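Long-range contact in DyP2 (Amycolatopsis sp. ATCC 39116, PDB 4G2C), which probably uses its haem to oxidise dyes and other substrates with hydrogen peroxide, as a multifunctional dye-decolorising peroxidase from a lignin-reactive bacterium: residues S200-H214 with G377-A389. Sequence-based numbering, arbitrary orientation.
With HEM (protoporphyrin IX containing Fe), chain C; ACT (acetate ion), chain O.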
loop_
_atom_site.group_PDB
_atom_site.type_symbol
_atom_site.label_atom_id
_atom_site.label_comp_id
_atom_site.label_asym_id
_atom_site.label_seq_id
_atom_site.Cartn_x
_atom_site.Cartn_y
_atom_site.Cartn_z
ATOM N N SER A 200 -4.808 -1.849 15.291
ATOM C CA SER A 200 -3.929 -3.011 15.339
ATOM C C SER A 200 -3.983 -3.753 14.006
ATOM O O SER A 200 -5.061 -4.050 13.482
ATOM C CB SER A 200 -4.304 -3.946 16.496
ATOM O OG SER A 200 -4.432 -3.218 17.722
ATOM N N GLY A 201 -2.808 -4.032 13.453
ATOM C CA GLY A 201 -2.710 -4.805 12.237
ATOM C C GLY A 201 -2.350 -6.248 12.550
ATOM O O GLY A 201 -1.529 -6.534 13.423
ATOM N N LEU A 202 -2.975 -7.166 11.834
ATOM C CA LEU A 202 -2.692 -8.585 11.998
ATOM C C LEU A 202 -2.532 -9.169 10.607
ATOM O O LEU A 202 -3.483 -9.166 9.813
ATOM C CB LEU A 202 -3.836 -9.279 12.741
ATOM C CG LEU A 202 -3.709 -10.797 12.884
ATOM C CD1 LEU A 202 -2.615 -11.162 13.892
ATOM C CD2 LEU A 202 -5.055 -11.444 13.242
ATOM N N GLY A 203 -1.319 -9.619 10.298
ATOM C CA GLY A 203 -1.032 -10.160 8.980
ATOM C C GLY A 203 -1.729 -11.480 8.707
ATOM O O GLY A 203 -1.858 -12.311 9.600
ATOM N N LEU A 204 -2.185 -11.673 7.472
ATOM C CA LEU A 204 -2.795 -12.936 7.059
ATOM C C LEU A 204 -1.944 -13.639 6.011
ATOM O O LEU A 204 -1.371 -13.000 5.128
ATOM C CB LEU A 204 -4.166 -12.698 6.430
ATOM C CG LEU A 204 -5.258 -11.898 7.131
ATOM C CD1 LEU A 204 -6.429 -11.707 6.153
ATOM C CD2 LEU A 204 -5.707 -12.611 8.394
ATOM N N ALA A 205 -1.889 -14.955 6.083
ATOM C CA ALA A 205 -1.153 -15.732 5.092
ATOM C C ALA A 205 -1.976 -16.921 4.603
ATOM O O ALA A 205 -2.840 -17.426 5.326
ATOM C CB ALA A 205 0.185 -16.216 5.675
ATOM N N ASN A 206 -1.713 -17.362 3.377
ATOM C CA ASN A 206 -2.298 -18.610 2.892
ATOM C C ASN A 206 -1.360 -19.818 3.103
ATOM O O ASN A 206 -0.244 -19.682 3.645
ATOM C CB ASN A 206 -2.790 -18.495 1.428
ATOM C CG ASN A 206 -1.654 -18.328 0.420
ATOM O OD1 ASN A 206 -0.484 -18.562 0.725
ATOM N ND2 ASN A 206 -2.005 -17.904 -0.788
ATOM N N ALA A 207 -1.828 -20.993 2.690
ATOM C CA ALA A 207 -1.094 -22.245 2.916
ATOM C C ALA A 207 0.257 -22.256 2.202
ATOM O O ALA A 207 1.173 -22.981 2.592
ATOM C CB ALA A 207 -1.949 -23.447 2.482
ATOM N N ASN A 208 0.374 -21.442 1.156
ATOM C CA ASN A 208 1.631 -21.312 0.426
ATOM C C ASN A 208 2.618 -20.381 1.134
ATOM O O ASN A 208 3.783 -20.264 0.723
ATOM C CB ASN A 208 1.360 -20.819 -0.999
ATOM C CG ASN A 208 2.534 -21.053 -1.935
ATOM O OD1 ASN A 208 2.926 -22.199 -2.166
ATOM N ND2 ASN A 208 3.090 -19.965 -2.495
ATOM N N GLY A 209 2.154 -19.725 2.198
ATOM C CA GLY A 209 2.983 -18.791 2.941
ATOM C C GLY A 209 2.956 -17.359 2.416
ATOM O O GLY A 209 3.693 -16.503 2.904
ATOM N N ASP A 210 2.115 -17.091 1.419
ATOM C CA ASP A 210 1.989 -15.736 0.869
ATOM C C ASP A 210 0.981 -14.906 1.649
ATOM O O ASP A 210 -0.107 -15.389 1.961
ATOM C CB ASP A 210 1.528 -15.793 -0.588
ATOM C CG ASP A 210 2.525 -16.491 -1.495
ATOM O OD1 ASP A 210 3.696 -16.047 -1.523
ATOM O OD2 ASP A 210 2.131 -17.473 -2.179
ATOM N N GLY A 211 1.321 -13.648 1.918
ATOM C CA GLY A 211 0.397 -12.739 2.580
ATOM C C GLY A 211 -0.848 -12.457 1.757
ATOM O O GLY A 211 -0.769 -12.303 0.543
ATOM N N ILE A 212 -2.002 -12.374 2.408
ATOM C CA ILE A 212 -3.256 -12.109 1.691
ATOM C C ILE A 212 -4.086 -11.021 2.349
ATOM O O ILE A 212 -3.864 -10.685 3.512
ATOM C CB ILE A 212 -4.141 -13.348 1.640
ATOM C CG1 ILE A 212 -4.522 -13.770 3.072
ATOM C CG2 ILE A 212 -3.442 -14.459 0.868
ATOM C CD1 ILE A 212 -5.498 -14.955 3.134
ATOM N N GLU A 213 -5.045 -10.469 1.608
ATOM C CA GLU A 213 -6.018 -9.559 2.221
ATOM C C GLU A 213 -7.344 -10.292 2.450
ATOM O O GLU A 213 -7.472 -11.466 2.099
ATOM C CB GLU A 213 -6.201 -8.283 1.404
ATOM C CG GLU A 213 -6.523 -8.536 -0.051
ATOM C CD GLU A 213 -7.865 -9.216 -0.231
ATOM O OE1 GLU A 213 -7.904 -10.283 -0.885
ATOM O OE2 GLU A 213 -8.883 -8.679 0.284
ATOM N N HIS A 214 -8.323 -9.617 3.038
ATOM C CA HIS A 214 -9.520 -10.323 3.518
ATOM C C HIS A 214 -10.387 -10.993 2.454
ATOM O O HIS A 214 -11.096 -11.945 2.758
ATOM C CB HIS A 214 -10.334 -9.463 4.487
ATOM C CG HIS A 214 -9.724 -9.399 5.858
ATOM N ND1 HIS A 214 -9.726 -10.474 6.721
ATOM C CD2 HIS A 214 -9.048 -8.409 6.492
ATOM C CE1 HIS A 214 -9.092 -10.147 7.835
ATOM N NE2 HIS A 214 -8.667 -8.899 7.719
ATOM N N GLY A 377 0.916 -1.710 3.513
ATOM C CA GLY A 377 -0.298 -1.887 4.287
ATOM C C GLY A 377 -0.293 -3.125 5.161
ATOM O O GLY A 377 0.566 -3.994 5.028
ATOM N N GLN A 378 -1.246 -3.199 6.082
ATOM C CA GLN A 378 -1.435 -4.417 6.861
ATOM C C GLN A 378 -2.920 -4.610 7.101
ATOM O O GLN A 378 -3.653 -3.632 7.303
ATOM C CB GLN A 378 -0.655 -4.362 8.181
ATOM C CG GLN A 378 -0.661 -5.656 9.002
ATOM C CD GLN A 378 -0.238 -6.878 8.210
ATOM O OE1 GLN A 378 -0.999 -7.387 7.391
ATOM N NE2 GLN A 378 0.977 -7.358 8.454
ATOM N N THR A 379 -3.373 -5.863 7.024
ATOM C CA THR A 379 -4.777 -6.170 7.315
ATOM C C THR A 379 -5.148 -5.935 8.785
ATOM O O THR A 379 -4.300 -5.989 9.679
ATOM C CB THR A 379 -5.119 -7.629 6.960
ATOM O OG1 THR A 379 -4.078 -8.500 7.432
ATOM C CG2 THR A 379 -5.267 -7.788 5.451
ATOM N N TYR A 380 -6.422 -5.689 9.035
ATOM C CA TYR A 380 -6.893 -5.635 10.410
ATOM C C TYR A 380 -8.166 -6.447 10.608
ATOM O O TYR A 380 -8.904 -6.724 9.658
ATOM C CB TYR A 380 -7.135 -4.194 10.836
ATOM C CG TYR A 380 -8.367 -3.572 10.228
ATOM C CD1 TYR A 380 -9.607 -3.685 10.855
ATOM C CD2 TYR A 380 -8.297 -2.861 9.028
ATOM C CE1 TYR A 380 -10.747 -3.101 10.303
ATOM C CE2 TYR A 380 -9.429 -2.273 8.473
ATOM C CZ TYR A 380 -10.651 -2.398 9.117
ATOM O OH TYR A 380 -11.784 -1.822 8.581
ATOM N N GLY A 381 -8.426 -6.802 11.862
ATOM C CA GLY A 381 -9.623 -7.532 12.219
ATOM C C GLY A 381 -9.346 -9.005 12.488
ATOM O O GLY A 381 -8.360 -9.571 12.012
ATOM N N ARG A 382 -10.216 -9.632 13.266
ATOM C CA ARG A 382 -10.112 -11.070 13.466
ATOM C C ARG A 382 -11.360 -11.725 12.915
ATOM O O ARG A 382 -12.449 -11.164 12.984
ATOM C CB ARG A 382 -9.915 -11.418 14.943
ATOM C CG ARG A 382 -8.563 -10.995 15.518
ATOM C CD ARG A 382 -8.356 -11.588 16.908
ATOM N NE ARG A 382 -6.970 -11.498 17.368
ATOM C CZ ARG A 382 -6.026 -12.394 17.080
ATOM N NH1 ARG A 382 -6.310 -13.450 16.316
ATOM N NH2 ARG A 382 -4.792 -12.232 17.548
ATOM N N ARG A 383 -11.195 -12.901 12.334
ATOM C CA ARG A 383 -12.336 -13.651 11.839
ATOM C C ARG A 383 -12.191 -15.111 12.230
ATOM O O ARG A 383 -11.120 -15.546 12.664
ATOM C CB ARG A 383 -12.436 -13.518 10.328
ATOM C CG ARG A 383 -11.162 -13.902 9.623
ATOM C CD ARG A 383 -11.139 -13.277 8.253
ATOM N NE ARG A 383 -12.025 -13.947 7.305
ATOM C CZ ARG A 383 -12.081 -13.621 6.018
ATOM N NH1 ARG A 383 -11.319 -12.622 5.567
ATOM N NH2 ARG A 383 -12.897 -14.270 5.194
ATOM N N HIS A 384 -13.269 -15.872 12.073
ATOM C CA HIS A 384 -13.266 -17.265 12.493
ATOM C C HIS A 384 -13.306 -18.215 11.300
ATOM O O HIS A 384 -13.399 -19.430 11.463
ATOM C CB HIS A 384 -14.424 -17.512 13.459
ATOM C CG HIS A 384 -14.475 -16.528 14.588
ATOM N ND1 HIS A 384 -13.490 -16.449 15.554
ATOM C CD2 HIS A 384 -15.372 -15.558 14.891
ATOM C CE1 HIS A 384 -13.784 -15.482 16.405
ATOM N NE2 HIS A 384 -14.925 -14.929 16.030
ATOM N N ASP A 385 -13.200 -17.657 10.099
ATOM C CA ASP A 385 -13.222 -18.458 8.887
ATOM C C ASP A 385 -11.915 -18.333 8.085
ATOM O O ASP A 385 -11.363 -17.242 7.941
ATOM C CB ASP A 385 -14.433 -18.072 8.025
ATOM C CG ASP A 385 -14.346 -16.646 7.488
ATOM O OD1 ASP A 385 -14.126 -15.700 8.273
ATOM O OD2 ASP A 385 -14.487 -16.482 6.261
ATOM N N ASP A 386 -11.408 -19.462 7.599
ATOM C CA ASP A 386 -10.261 -19.477 6.688
ATOM C C ASP A 386 -10.673 -18.716 5.435
ATOM O O ASP A 386 -11.614 -19.122 4.743
ATOM C CB ASP A 386 -9.887 -20.930 6.344
ATOM C CG ASP A 386 -8.703 -21.043 5.371
ATOM O OD1 ASP A 386 -8.229 -20.014 4.827
ATOM O OD2 ASP A 386 -8.268 -22.196 5.129
ATOM N N PRO A 387 -9.988 -17.599 5.141
ATOM C CA PRO A 387 -10.374 -16.730 4.019
ATOM C C PRO A 387 -10.313 -17.430 2.652
ATOM O O PRO A 387 -10.941 -16.969 1.686
ATOM C CB PRO A 387 -9.349 -15.598 4.081
ATOM C CG PRO A 387 -8.814 -15.636 5.490
ATOM C CD PRO A 387 -8.814 -17.085 5.864
ATOM N N ASN A 388 -9.570 -18.529 2.575
ATOM C CA ASN A 388 -9.460 -19.283 1.327
ATOM C C ASN A 388 -10.226 -20.602 1.332
ATOM O O ASN A 388 -10.240 -21.314 0.325
ATOM C CB ASN A 388 -7.996 -19.533 0.958
ATOM C CG ASN A 388 -7.249 -18.245 0.602
ATOM O OD1 ASN A 388 -6.292 -17.864 1.280
ATOM N ND2 ASN A 388 -7.688 -17.576 -0.461
ATOM N N ALA A 389 -10.869 -20.918 2.455
ATOM C CA ALA A 389 -11.706 -22.109 2.548
ATOM C C ALA A 389 -12.867 -22.012 1.564
ATOM O O ALA A 389 -13.300 -20.907 1.206
ATOM C CB ALA A 389 -12.222 -22.300 3.977
HETATM C CHA HEM C . -2.168 -4.873 -5.950
HETATM C CHB HEM C . -6.014 -5.711 -3.098
HETATM C CHC HEM C . -6.278 -0.995 -1.967
HETATM C CHD HEM C . -2.984 -0.079 -5.392
HETATM C C1A HEM C . -3.171 -5.517 -5.266
HETATM C C2A HEM C . -3.409 -6.945 -5.276
HETATM C C3A HEM C . -4.466 -7.168 -4.485
HETATM C C4A HEM C . -4.929 -5.900 -3.950
HETATM C CMA HEM C . -5.102 -8.535 -4.180
HETATM C CAA HEM C . -2.567 -7.986 -6.066
HETATM C CBA HEM C . -1.337 -8.376 -5.242
HETATM C CGA HEM C . -0.185 -7.419 -5.452
HETATM O O1A HEM C . 0.223 -7.181 -6.603
HETATM O O2A HEM C . 0.347 -6.877 -4.462
HETATM C C1B HEM C . -6.447 -4.519 -2.537
HETATM C C2B HEM C . -7.547 -4.322 -1.594
HETATM C C3B HEM C . -7.602 -3.010 -1.292
HETATM C C4B HEM C . -6.543 -2.339 -2.006
HETATM C CMB HEM C . -8.484 -5.442 -1.073
HETATM C CAB HEM C . -8.560 -2.265 -0.336
HETATM C CBB HEM C . -9.221 -2.919 0.622
HETATM C C1C HEM C . -5.463 -0.330 -2.856
HETATM C C2C HEM C . -5.397 1.112 -3.038
HETATM C C3C HEM C . -4.468 1.357 -3.977
HETATM C C4C HEM C . -3.931 0.084 -4.415
HETATM C CMC HEM C . -6.225 2.167 -2.250
HETATM C CAC HEM C . -4.052 2.732 -4.554
HETATM C CBC HEM C . -4.856 3.803 -4.460
HETATM C C1D HEM C . -2.425 -1.267 -5.812
HETATM C C2D HEM C . -1.274 -1.357 -6.670
HETATM C C3D HEM C . -1.027 -2.851 -6.815
HETATM C C4D HEM C . -2.045 -3.511 -6.060
HETATM C CMD HEM C . -0.474 -0.193 -7.279
HETATM C CAD HEM C . 0.047 -3.542 -7.631
HETATM C CBD HEM C . -0.436 -3.418 -9.062
HETATM C CGD HEM C . 0.695 -3.964 -9.887
HETATM O O1D HEM C . 1.829 -3.434 -9.752
HETATM O O2D HEM C . 0.452 -4.955 -10.628
HETATM N NA HEM C . -4.100 -4.915 -4.449
HETATM N NB HEM C . -5.866 -3.284 -2.753
HETATM N NC HEM C . -4.554 -0.926 -3.716
HETATM N ND HEM C . -2.843 -2.551 -5.480
HETATM FE FE HEM C . -4.515 -2.949 -4.205
HETATM C C ACT O . 0.084 -4.286 1.022
HETATM O O ACT O . 1.302 -4.265 0.708
HETATM O OXT ACT O . -0.567 -3.214 0.903
HETATM C CH3 ACT O . -0.561 -5.540 1.528
HETATM O O HOH W 1 -6.461 -6.487 14.209
HETATM O O HOH W 2 -6.500 -8.975 9.881
HETATM O O HOH W 3 -2.239 -9.682 5.434
HETATM O O HOH W 4 -12.461 -14.409 2.202
#
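Q378 lays its terminal amide against the backbone of G203, its CD 3.5 Å from G203 CA; a bend at chi2 folds the chain back, and OE1 takes the N-H of T379 on an in-plane lone pair. T379 is gripped through both backbone and side chain: its carbonyl O accepts from L202 N (2.8 Å), while OG1 donates to L202 O. With chi1 at 44°, OG1 lies between the backbone N and carbonyl carbon and faces L202, and CG2 turns to the backbone of I212 and E213. Strands 200-202 and 378-380 run at 106° to each other, so they meet at a corner rather than pairing as neighbours in one sheet. Y380 O receives a weak hydrogen bond from H214 NE2, and water 2 ties G381 O to L202 O. R383 comes next, its guanidinium only 23° from the H214 imidazole plane. R383 NH1 donates almost straight to H214 O and, at the ring edge, to H214 ND1, both at 2.9 Å, while NE and NH2 hold D385 side-on in a salt bridge. P387 CG sits 3.8 Å above the centre of that guanidinium, and P387 CB touches I212 CD1. N388 OD1 rests against I212 CD1 and N206 CB, its ND2 hydrogen-bonded to G216 O. Since ND1 accepts, H214, one residue beyond E213 of the haem pocket, is probably neutral with its proton on NE2, a state the adjacent arginine would favour.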